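Local coordinates for protein alpha-L-rhamnosidase (Aspergillus terreus, PDB 6GSZ) that probably hydrolyses terminal non-reducing alpha-L-rhamnose residues from alpha-L-rhamnosides, at residues P523-P535 with Q551-V564. Residues are numbered along the deposited sequence; the frame is centred on the assembly and turned at random.
Sequences PTSIWGDAIVGVP and QYGGAKDWVDKGIV. With NAG (2-acetamido-2-deoxy-beta-D-glucopyranose), chain D; NAG (2-acetamido-2-deoxy-beta-D-glucopyranose), chain B; BGC (beta-D-glucopyranose), chain C; BMA (beta-D-mannopyranose), chain E.
The indole of Trp558 lies between Gly528 on one face, its O 3.6 Å above the ring plane, and Ile563 CG1 on the other. Gly528 CA adds a CH-pi contact over the face, 3.9 Å from the centroid of the six-membered ring. At the edge, Trp558 NE1 donates to Asp529 OD1 (2.8 Å, 166°), with the acceptor nearly in the ring plane; the oxygen, however, is met from above its carboxylate, whose plane stands 85° to the indole. Asp529 OD2 takes the amide of Ile526 and OD1 also bonds Ser609, so both oxygens are engaged and the carboxylate's rotation is fixed. Pro523 CB meets Trp558 CH2 at 3.9 Å. Ile531 CG2 presses on Trp558 CB at 3.4 Å, and the Val532 side chain crosses the indole at about a right angle, CG2 against Trp558 CD1. Farther along, a water donates to both Ile531 O and Gln551 O, bridging the backbones. The axes of 530-535 and 551-562 approach to 8.1 Å, their N-to-C directions 141° apart: roughly antiparallel but splayed. Ala555 CB lies 3.6 Å from Ile531 O, consistent with the small residues there. Trp527 NE1 donates to O3 of the bound beta-D-glucopyranose, whose pocket includes Asp460, Asp473 and His761. Within the six-hairpin glycosidase domain, helix 488-503 packs on Ile531 and Trp558, helix 598-619 on Asp529 and Ile563, and helix 471-484 on Trp527 and Ala530.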
ATOM      1  N   PRO A 523     -12.559  17.144 -13.326  1.00 14.41           N
ATOM      2  CA  PRO A 523     -11.635  16.084 -13.759  1.00 13.41           C
ATOM      3  C   PRO A 523     -10.214  16.610 -14.019  1.00 10.75           C
ATOM      4  O   PRO A 523     -10.036  17.661 -14.640  1.00 12.43           O
ATOM      5  CB  PRO A 523     -12.260  15.607 -15.073  1.00 14.82           C
ATOM      6  CG  PRO A 523     -13.721  16.030 -14.988  1.00 17.32           C
ATOM      7  CD  PRO A 523     -13.699  17.324 -14.234  1.00 16.12           C
ATOM      8  N   THR A 524      -9.199  15.844 -13.578  1.00 10.88           N
ATOM      9  CA  THR A 524      -7.790  16.247 -13.762  1.00 12.09           C
ATOM     10  C   THR A 524      -6.985  15.098 -14.387  1.00 12.58           C
ATOM     11  O   THR A 524      -7.220  13.917 -14.134  1.00 11.45           O
ATOM     12  CB  THR A 524      -7.136  16.671 -12.442  1.00 11.89           C
ATOM     13  OG1 THR A 524      -7.142  15.608 -11.473  1.00 12.43           O
ATOM     14  CG2 THR A 524      -7.823  17.897 -11.893  1.00 12.18           C
ATOM     15  N   SER A 525      -5.958  15.502 -15.133  1.00 10.93           N
ATOM     16  CA  SER A 525      -4.964  14.567 -15.666  1.00 11.00           C
ATOM     17  C   SER A 525      -4.084  14.073 -14.519  1.00 10.65           C
ATOM     18  O   SER A 525      -3.994  14.743 -13.482  1.00 11.06           O
ATOM     19  CB  SER A 525      -4.110  15.236 -16.703  1.00 12.25           C
ATOM     20  OG  SER A 525      -3.257  16.188 -16.109  1.00 12.99           O
ATOM     21  N   ILE A 526      -3.515  12.879 -14.683  1.00 10.92           N
ATOM     22  CA  ILE A 526      -2.552  12.203 -13.778  1.00 10.94           C
ATOM     23  C   ILE A 526      -3.290  11.618 -12.564  1.00 10.56           C
ATOM     24  O   ILE A 526      -3.199  10.442 -12.326  1.00 12.13           O
ATOM     25  CB  ILE A 526      -1.351  13.081 -13.376  1.00 11.23           C
ATOM     26  CG1 ILE A 526      -0.700  13.745 -14.603  1.00 11.97           C
ATOM     27  CG2 ILE A 526      -0.350  12.244 -12.584  1.00 13.22           C
ATOM     28  CD1 ILE A 526       0.323  14.773 -14.245  1.00 14.84           C
ATOM     29  N   TRP A 527      -3.936  12.499 -11.795  1.00 10.51           N
ATOM     30  CA  TRP A 527      -4.817  12.139 -10.674  1.00 10.71           C
ATOM     31  C   TRP A 527      -6.000  11.343 -11.232  1.00 10.17           C
ATOM     32  O   TRP A 527      -6.103  10.161 -10.921  1.00 10.24           O
ATOM     33  CB  TRP A 527      -5.218  13.429  -9.942  1.00 10.96           C
ATOM     34  CG  TRP A 527      -4.174  13.874  -8.960  1.00 11.09           C
ATOM     35  CD1 TRP A 527      -4.250  13.780  -7.601  1.00 12.68           C
ATOM     36  CD2 TRP A 527      -2.886  14.471  -9.224  1.00 11.96           C
ATOM     37  NE1 TRP A 527      -3.107  14.246  -7.022  1.00 13.74           N
ATOM     38  CE2 TRP A 527      -2.239  14.659  -7.993  1.00 12.69           C
ATOM     39  CE3 TRP A 527      -2.196  14.849 -10.384  1.00 13.13           C
ATOM     40  CZ2 TRP A 527      -0.966  15.215  -7.874  1.00 13.89           C
ATOM     41  CZ3 TRP A 527      -0.927  15.384 -10.268  1.00 14.35           C
ATOM     42  CH2 TRP A 527      -0.316  15.575  -9.032  1.00 13.79           C
ATOM     43  N   GLY A 528      -6.788  11.903 -12.148  1.00 10.27           N
ATOM     44  CA  GLY A 528      -7.885  11.147 -12.674  1.00 11.17           C
ATOM     45  C   GLY A 528      -7.424   9.933 -13.478  1.00  9.73           C
ATOM     46  O   GLY A 528      -8.092   8.896 -13.509  1.00 10.77           O
ATOM     47  N   ASP A 529      -6.278  10.098 -14.155  1.00 10.02           N
ATOM     48  CA  ASP A 529      -5.704   9.031 -14.966  1.00  9.71           C
ATOM     49  C   ASP A 529      -5.305   7.813 -14.129  1.00  9.99           C
ATOM     50  O   ASP A 529      -5.018   6.769 -14.715  1.00 10.37           O
ATOM     51  CB  ASP A 529      -4.532   9.517 -15.804  1.00 10.24           C
ATOM     52  CG  ASP A 529      -4.973  10.462 -16.921  1.00 10.78           C
ATOM     53  OD1 ASP A 529      -5.840  10.025 -17.744  1.00 11.78           O
ATOM     54  OD2 ASP A 529      -4.409  11.581 -16.956  1.00 11.65           O
ATOM     55  N   ALA A 530      -5.271   7.913 -12.785  1.00  9.81           N
ATOM     56  CA  ALA A 530      -4.984   6.740 -11.975  1.00  8.76           C
ATOM     57  C   ALA A 530      -5.913   5.559 -12.261  1.00  9.10           C
ATOM     58  O   ALA A 530      -5.493   4.387 -12.076  1.00 10.17           O
ATOM     59  CB  ALA A 530      -5.040   7.074 -10.509  1.00 10.60           C
ATOM     60  N   ILE A 531      -7.161   5.862 -12.656  1.00  9.48           N
ATOM     61  CA  ILE A 531      -8.148   4.798 -12.887  1.00  9.65           C
ATOM     62  C   ILE A 531      -7.790   3.938 -14.124  1.00  9.93           C
ATOM     63  O   ILE A 531      -8.371   2.854 -14.296  1.00 10.07           O
ATOM     64  CB  ILE A 531      -9.572   5.396 -12.967  1.00 11.09           C
ATOM     65  CG1 ILE A 531     -10.685   4.376 -12.745  1.00 14.24           C
ATOM     66  CG2 ILE A 531      -9.769   6.202 -14.247  1.00 12.42           C
ATOM     67  CD1 ILE A 531     -10.694   3.803 -11.389  1.00 14.49           C
ATOM     68  N   VAL A 532      -6.870   4.450 -14.954  1.00  9.42           N
ATOM     69  CA  VAL A 532      -6.285   3.695 -16.089  1.00  9.33           C
ATOM     70  C   VAL A 532      -4.919   3.146 -15.681  1.00 10.21           C
ATOM     71  O   VAL A 532      -4.606   1.984 -15.910  1.00 10.87           O
ATOM     72  CB  VAL A 532      -6.158   4.577 -17.354  1.00 10.04           C
ATOM     73  CG1 VAL A 532      -5.634   3.756 -18.542  1.00 10.49           C
ATOM     74  CG2 VAL A 532      -7.477   5.224 -17.740  1.00 11.95           C
ATOM     75  N   GLY A 533      -4.074   4.045 -15.199  1.00  9.94           N
ATOM     76  CA  GLY A 533      -2.649   3.744 -14.983  1.00 10.79           C
ATOM     77  C   GLY A 533      -2.396   2.697 -13.906  1.00 10.80           C
ATOM     78  O   GLY A 533      -1.473   1.876 -13.978  1.00 12.22           O
ATOM     79  N   VAL A 534      -3.135   2.797 -12.782  1.00  9.85           N
ATOM     80  CA  VAL A 534      -2.897   1.851 -11.687  1.00  9.60           C
ATOM     81  C   VAL A 534      -3.316   0.445 -12.151  1.00  9.97           C
ATOM     82  O   VAL A 534      -2.535  -0.491 -11.993  1.00 10.35           O
ATOM     83  CB  VAL A 534      -3.480   2.293 -10.338  1.00  9.83           C
ATOM     84  CG1 VAL A 534      -3.203   1.270  -9.255  1.00 11.65           C
ATOM     85  CG2 VAL A 534      -2.842   3.614  -9.942  1.00  9.45           C
ATOM     86  N   PRO A 535      -4.507   0.233 -12.749  1.00  9.51           N
ATOM     87  CA  PRO A 535      -4.834  -1.055 -13.386  1.00  9.64           C
ATOM     88  C   PRO A 535      -3.800  -1.539 -14.417  1.00 10.60           C
ATOM     89  O   PRO A 535      -3.441  -2.739 -14.399  1.00 10.82           O
ATOM     90  CB  PRO A 535      -6.213  -0.816 -14.008  1.00 10.05           C
ATOM     91  CG  PRO A 535      -6.827   0.198 -13.062  1.00  9.36           C
ATOM     92  CD  PRO A 535      -5.675   1.138 -12.774  1.00  9.46           C
ATOM     93  N   GLN A 551     -11.427  -4.001 -13.679  1.00  9.39           N
ATOM     94  CA  GLN A 551     -10.933  -2.620 -13.663  1.00 10.26           C
ATOM     95  C   GLN A 551     -11.155  -1.895 -15.005  1.00 10.44           C
ATOM     96  O   GLN A 551     -10.914  -0.685 -15.116  1.00 11.69           O
ATOM     97  CB  GLN A 551      -9.481  -2.602 -13.200  1.00 10.24           C
ATOM     98  CG  GLN A 551      -9.370  -3.004 -11.738  1.00  9.78           C
ATOM     99  CD  GLN A 551      -7.998  -3.439 -11.285  1.00 11.27           C
ATOM    100  OE1 GLN A 551      -7.004  -3.260 -11.993  1.00 12.12           O
ATOM    101  NE2 GLN A 551      -7.918  -3.996 -10.081  1.00 11.23           N
ATOM    102  N   TYR A 552     -11.581  -2.640 -16.028  1.00 11.32           N
ATOM    103  CA  TYR A 552     -11.722  -2.084 -17.341  1.00 10.80           C
ATOM    104  C   TYR A 552     -12.769  -0.985 -17.432  1.00  9.70           C
ATOM    105  O   TYR A 552     -12.498   0.075 -18.046  1.00 12.13           O
ATOM    106  CB  TYR A 552     -12.035  -3.170 -18.373  1.00 11.67           C
ATOM    107  CG  TYR A 552     -12.046  -2.664 -19.788  1.00 11.95           C
ATOM    108  CD1 TYR A 552     -10.866  -2.333 -20.429  1.00 13.03           C
ATOM    109  CD2 TYR A 552     -13.226  -2.475 -20.483  1.00 13.23           C
ATOM    110  CE1 TYR A 552     -10.846  -1.924 -21.749  1.00 13.22           C
ATOM    111  CE2 TYR A 552     -13.228  -2.038 -21.806  1.00 15.06           C
ATOM    112  CZ  TYR A 552     -12.037  -1.733 -22.430  1.00 13.89           C
ATOM    113  OH  TYR A 552     -12.016  -1.326 -23.743  1.00 13.99           O
ATOM    114  N   GLY A 553     -13.924  -1.210 -16.789  1.00 12.04           N
ATOM    115  CA  GLY A 553     -15.001  -0.228 -16.944  1.00 11.84           C
ATOM    116  C   GLY A 553     -14.623   1.146 -16.405  1.00 11.15           C
ATOM    117  O   GLY A 553     -14.907   2.180 -17.022  1.00 12.29           O
ATOM    118  N   GLY A 554     -13.876   1.169 -15.303  1.00 10.33           N
ATOM    119  CA  GLY A 554     -13.403   2.444 -14.774  1.00 10.98           C
ATOM    120  C   GLY A 554     -12.507   3.183 -15.753  1.00 10.54           C
ATOM    121  O   GLY A 554     -12.618   4.401 -15.975  1.00 11.35           O
ATOM    122  N   ALA A 555     -11.548   2.438 -16.323  1.00 10.69           N
ATOM    123  CA  ALA A 555     -10.608   3.009 -17.284  1.00 10.59           C
ATOM    124  C   ALA A 555     -11.323   3.536 -18.540  1.00 10.07           C
ATOM    125  O   ALA A 555     -11.082   4.656 -18.965  1.00 11.60           O
ATOM    126  CB  ALA A 555      -9.553   1.956 -17.624  1.00 11.68           C
ATOM    127  N   LYS A 556     -12.209   2.722 -19.089  1.00 10.43           N
ATOM    128  CA  LYS A 556     -12.912   3.092 -20.291  1.00 11.29           C
ATOM    129  C   LYS A 556     -13.861   4.279 -20.059  1.00 11.36           C
ATOM    130  O   LYS A 556     -13.907   5.225 -20.849  1.00 12.74           O
ATOM    131  CB  LYS A 556     -13.666   1.892 -20.860  1.00 12.97           C
ATOM    132  CG  LYS A 556     -14.539   2.213 -22.067  1.00 15.07           C
ATOM    133  CD  LYS A 556     -14.968   0.974 -22.819  1.00 15.53           C
ATOM    134  CE  LYS A 556     -16.065   1.194 -23.848  1.00 18.05           C
ATOM    135  NZ  LYS A 556     -15.842   2.263 -24.849  1.00 17.07           N
ATOM    136  N   ASP A 557     -14.585   4.284 -18.940  1.00 11.36           N
ATOM    137  CA  ASP A 557     -15.527   5.369 -18.685  1.00 12.17           C
ATOM    138  C   ASP A 557     -14.774   6.683 -18.442  1.00 11.03           C
ATOM    139  O   ASP A 557     -15.271   7.745 -18.820  1.00 12.12           O
ATOM    140  CB  ASP A 557     -16.419   5.075 -17.484  1.00 12.12           C
ATOM    141  CG  ASP A 557     -17.549   4.097 -17.748  1.00 13.74           C
ATOM    142  OD1 ASP A 557     -17.842   3.814 -18.937  1.00 18.00           O
ATOM    143  OD2 ASP A 557     -18.163   3.616 -16.750  1.00 14.89           O
ATOM    144  N   TRP A 558     -13.584   6.623 -17.834  1.00 11.33           N
ATOM    145  CA  TRP A 558     -12.786   7.809 -17.641  1.00 10.74           C
ATOM    146  C   TRP A 558     -12.441   8.469 -18.987  1.00 11.56           C
ATOM    147  O   TRP A 558     -12.614   9.686 -19.176  1.00 12.18           O
ATOM    148  CB  TRP A 558     -11.533   7.480 -16.851  1.00 11.11           C
ATOM    149  CG  TRP A 558     -10.502   8.553 -16.826  1.00 10.05           C
ATOM    150  CD1 TRP A 558      -9.274   8.500 -17.395  1.00 11.43           C
ATOM    151  CD2 TRP A 558     -10.582   9.852 -16.219  1.00 11.37           C
ATOM    152  NE1 TRP A 558      -8.572   9.652 -17.190  1.00 10.66           N
ATOM    153  CE2 TRP A 558      -9.353  10.507 -16.446  1.00 10.92           C
ATOM    154  CE3 TRP A 558     -11.556  10.538 -15.471  1.00 12.12           C
ATOM    155  CZ2 TRP A 558      -9.072  11.797 -16.012  1.00 11.65           C
ATOM    156  CZ3 TRP A 558     -11.276  11.818 -15.053  1.00 13.08           C
ATOM    157  CH2 TRP A 558     -10.040  12.426 -15.266  1.00 12.86           C
ATOM    158  N   VAL A 559     -11.895   7.664 -19.913  1.00 12.17           N
ATOM    159  CA  VAL A 559     -11.505   8.217 -21.199  1.00 11.40           C
ATOM    160  C   VAL A 559     -12.760   8.684 -21.953  1.00 11.28           C
ATOM    161  O   VAL A 559     -12.760   9.760 -22.566  1.00 13.39           O
ATOM    162  CB  VAL A 559     -10.686   7.208 -21.991  1.00 11.99           C
ATOM    163  CG1 VAL A 559     -10.390   7.659 -23.402  1.00 12.97           C
ATOM    164  CG2 VAL A 559      -9.392   6.938 -21.250  1.00 12.48           C
ATOM    165  N   ASP A 560     -13.817   7.869 -21.941  1.00 12.29           N
ATOM    166  CA  ASP A 560     -14.966   8.147 -22.764  1.00 12.73           C
ATOM    167  C   ASP A 560     -15.778   9.357 -22.255  1.00 13.41           C
ATOM    168  O   ASP A 560     -16.367  10.091 -23.079  1.00 14.04           O
ATOM    169  CB  ASP A 560     -15.888   6.949 -22.838  1.00 13.06           C
ATOM    170  CG  ASP A 560     -15.332   5.773 -23.627  1.00 13.26           C
ATOM    171  OD1 ASP A 560     -14.291   5.965 -24.362  1.00 14.04           O
ATOM    172  OD2 ASP A 560     -15.985   4.698 -23.542  1.00 15.31           O
ATOM    173  N   LYS A 561     -15.931   9.475 -20.930  1.00 13.65           N
ATOM    174  CA  LYS A 561     -16.944  10.367 -20.357  1.00 14.89           C
ATOM    175  C   LYS A 561     -16.420  11.261 -19.219  1.00 15.10           C
ATOM    176  O   LYS A 561     -17.104  12.214 -18.806  1.00 19.53           O
ATOM    177  CB  LYS A 561     -18.114   9.521 -19.844  1.00 16.85           C
ATOM    178  CG  LYS A 561     -18.842   8.731 -20.918  1.00 18.09           C
ATOM    179  CD  LYS A 561     -20.022   7.921 -20.409  1.00 22.92           C
ATOM    180  CE  LYS A 561     -20.633   7.014 -21.446  1.00 28.67           C
ATOM    181  NZ  LYS A 561     -21.748   6.229 -20.850  1.00 34.87           N
ATOM    182  N   GLY A 562     -15.284  10.886 -18.620  1.00 12.13           N
ATOM    183  CA  GLY A 562     -14.719  11.630 -17.501  1.00 13.94           C
ATOM    184  C   GLY A 562     -13.887  12.838 -17.921  1.00 13.45           C
ATOM    185  O   GLY A 562     -14.097  13.943 -17.456  1.00 15.67           O
ATOM    186  N   ILE A 563     -12.927  12.615 -18.824  1.00 13.40           N
ATOM    187  CA  ILE A 563     -12.093  13.693 -19.323  1.00 13.17           C
ATOM    188  C   ILE A 563     -12.973  14.739 -20.021  1.00 14.20           C
ATOM    189  O   ILE A 563     -13.901  14.387 -20.746  1.00 15.10           O
ATOM    190  CB  ILE A 563     -11.024  13.125 -20.271  1.00 13.92           C
ATOM    191  CG1 ILE A 563     -10.057  12.208 -19.490  1.00 14.76           C
ATOM    192  CG2 ILE A 563     -10.275  14.237 -20.983  1.00 14.99           C
ATOM    193  CD1 ILE A 563      -9.013  11.536 -20.332  1.00 16.25           C
ATOM    194  N   VAL A 564     -12.685  16.026 -19.748  1.00 14.71           N
ATOM    195  CA  VAL A 564     -13.402  17.153 -20.324  1.00 15.62           C
ATOM    196  C   VAL A 564     -12.546  17.687 -21.481  1.00 15.77           C
ATOM    197  O   VAL A 564     -11.432  18.100 -21.280  1.00 15.83           O
ATOM    198  CB  VAL A 564     -13.661  18.256 -19.265  1.00 20.24           C
ATOM    199  CG1 VAL A 564     -14.359  19.475 -19.838  1.00 22.73           C
ATOM    200  CG2 VAL A 564     -14.460  17.710 -18.131  1.00 26.19           C
TER
HETATM  201  C1  NAG D   1     -14.131   5.286 -28.879  1.00 17.06           C
HETATM  202  C2  NAG D   1     -15.340   4.612 -28.152  1.00 16.05           C
HETATM  203  C3  NAG D   1     -16.434   5.650 -27.898  1.00 16.06           C
HETATM  204  C4  NAG D   1     -15.833   6.890 -27.209  1.00 16.10           C
HETATM  205  C5  NAG D   1     -14.559   7.373 -27.857  1.00 14.34           C
HETATM  206  C6  NAG D   1     -13.827   8.437 -27.036  1.00 15.03           C
HETATM  207  C7  NAG D   1     -15.547   2.250 -28.606  1.00 20.34           C
HETATM  208  C8  NAG D   1     -16.140   1.164 -29.439  1.00 23.27           C
HETATM  209  N2  NAG D   1     -15.897   3.502 -28.884  1.00 18.79           N
HETATM  210  O3  NAG D   1     -17.478   5.070 -27.107  1.00 18.42           O
HETATM  211  O4  NAG D   1     -16.727   8.017 -27.306  1.00 16.07           O
HETATM  212  O5  NAG D   1     -13.613   6.297 -28.099  1.00 15.25           O
HETATM  213  O6  NAG D   1     -13.117   7.860 -25.917  1.00 14.69           O
HETATM  214  O7  NAG D   1     -14.701   1.976 -27.728  1.00 18.75           O
HETATM  215  C1  NAG B   2     -17.637   8.198 -26.244  1.00 15.93           C
HETATM  216  C2  NAG B   2     -18.030   9.652 -26.223  1.00 17.06           C
HETATM  217  C3  NAG B   2     -19.147   9.878 -25.211  1.00 18.59           C
HETATM  218  C4  NAG B   2     -20.288   8.896 -25.449  1.00 19.89           C
HETATM  219  C5  NAG B   2     -19.778   7.461 -25.480  1.00 19.07           C
HETATM  220  C6  NAG B   2     -20.883   6.484 -25.860  1.00 25.50           C
HETATM  221  C7  NAG B   2     -16.224  11.217 -26.753  1.00 17.07           C
HETATM  222  C8  NAG B   2     -15.055  11.963 -26.191  1.00 16.87           C
HETATM  223  N2  NAG B   2     -16.898  10.460 -25.885  1.00 16.14           N
HETATM  224  O3  NAG B   2     -19.629  11.225 -25.306  1.00 22.64           O
HETATM  225  O4  NAG B   2     -21.193   9.009 -24.371  1.00 25.06           O
HETATM  226  O5  NAG B   2     -18.764   7.373 -26.477  1.00 17.96           O
HETATM  227  O6  NAG B   2     -20.293   5.166 -25.940  1.00 30.59           O
HETATM  228  O7  NAG B   2     -16.501  11.270 -27.955  1.00 18.79           O
HETATM  229  C2  BGC C 968      -0.713  14.969  -2.445  0.70 21.40           C
HETATM  230  C3  BGC C 968      -0.907  15.570  -3.809  0.70 25.42           C
HETATM  231  C4  BGC C 968      -1.962  16.645  -3.949  0.70 26.12           C
HETATM  232  C5  BGC C 968      -1.685  17.574  -2.869  0.70 22.33           C
HETATM  233  C6  BGC C 968      -2.706  18.682  -3.035  0.70 25.89           C
HETATM  234  C1  BGC C 968      -0.613  16.074  -1.408  0.70 26.18           C
HETATM  235  O1  BGC C 968      -0.298  15.489  -0.160  0.70 14.80           O
HETATM  236  O2  BGC C 968       0.592  14.455  -2.317  0.70 29.23           O
HETATM  237  O3  BGC C 968      -1.392  14.612  -4.588  0.70 14.73           O
HETATM  238  O4  BGC C 968      -2.051  17.326  -5.222  0.70 25.27           O
HETATM  239  O5  BGC C 968      -1.694  17.001  -1.522  0.70 37.28           O
HETATM  240  O6  BGC C 968      -2.590  19.566  -1.916  0.70 26.27           O
HETATM  241  C1  BMA E   3     -22.534   9.373 -24.723  1.00 26.68           C
HETATM  242  C2  BMA E   3     -23.522   8.888 -23.673  1.00 30.22           C
HETATM  243  C3  BMA E   3     -24.930   9.394 -24.041  1.00 33.35           C
HETATM  244  C4  BMA E   3     -24.914  10.910 -24.217  1.00 36.75           C
HETATM  245  C5  BMA E   3     -23.792  11.397 -25.125  1.00 36.46           C
HETATM  246  C6  BMA E   3     -23.594  12.902 -24.983  1.00 40.88           C
HETATM  247  O2  BMA E   3     -23.099   9.420 -22.433  1.00 32.77           O
HETATM  248  O3  BMA E   3     -25.860   9.106 -23.000  1.00 37.96           O
HETATM  249  O4  BMA E   3     -26.155  11.293 -24.793  1.00 41.56           O
HETATM  250  O5  BMA E   3     -22.545  10.763 -24.810  1.00 29.64           O
HETATM  251  O6  BMA E   3     -22.564  13.265 -25.900  1.00 49.06           O
HETATM  252  O   HOH W   1     -10.285   1.018 -13.094  1.00 11.66           O
HETATM  253  O   HOH W   2      -5.354  -4.688 -13.680  1.00 12.58           O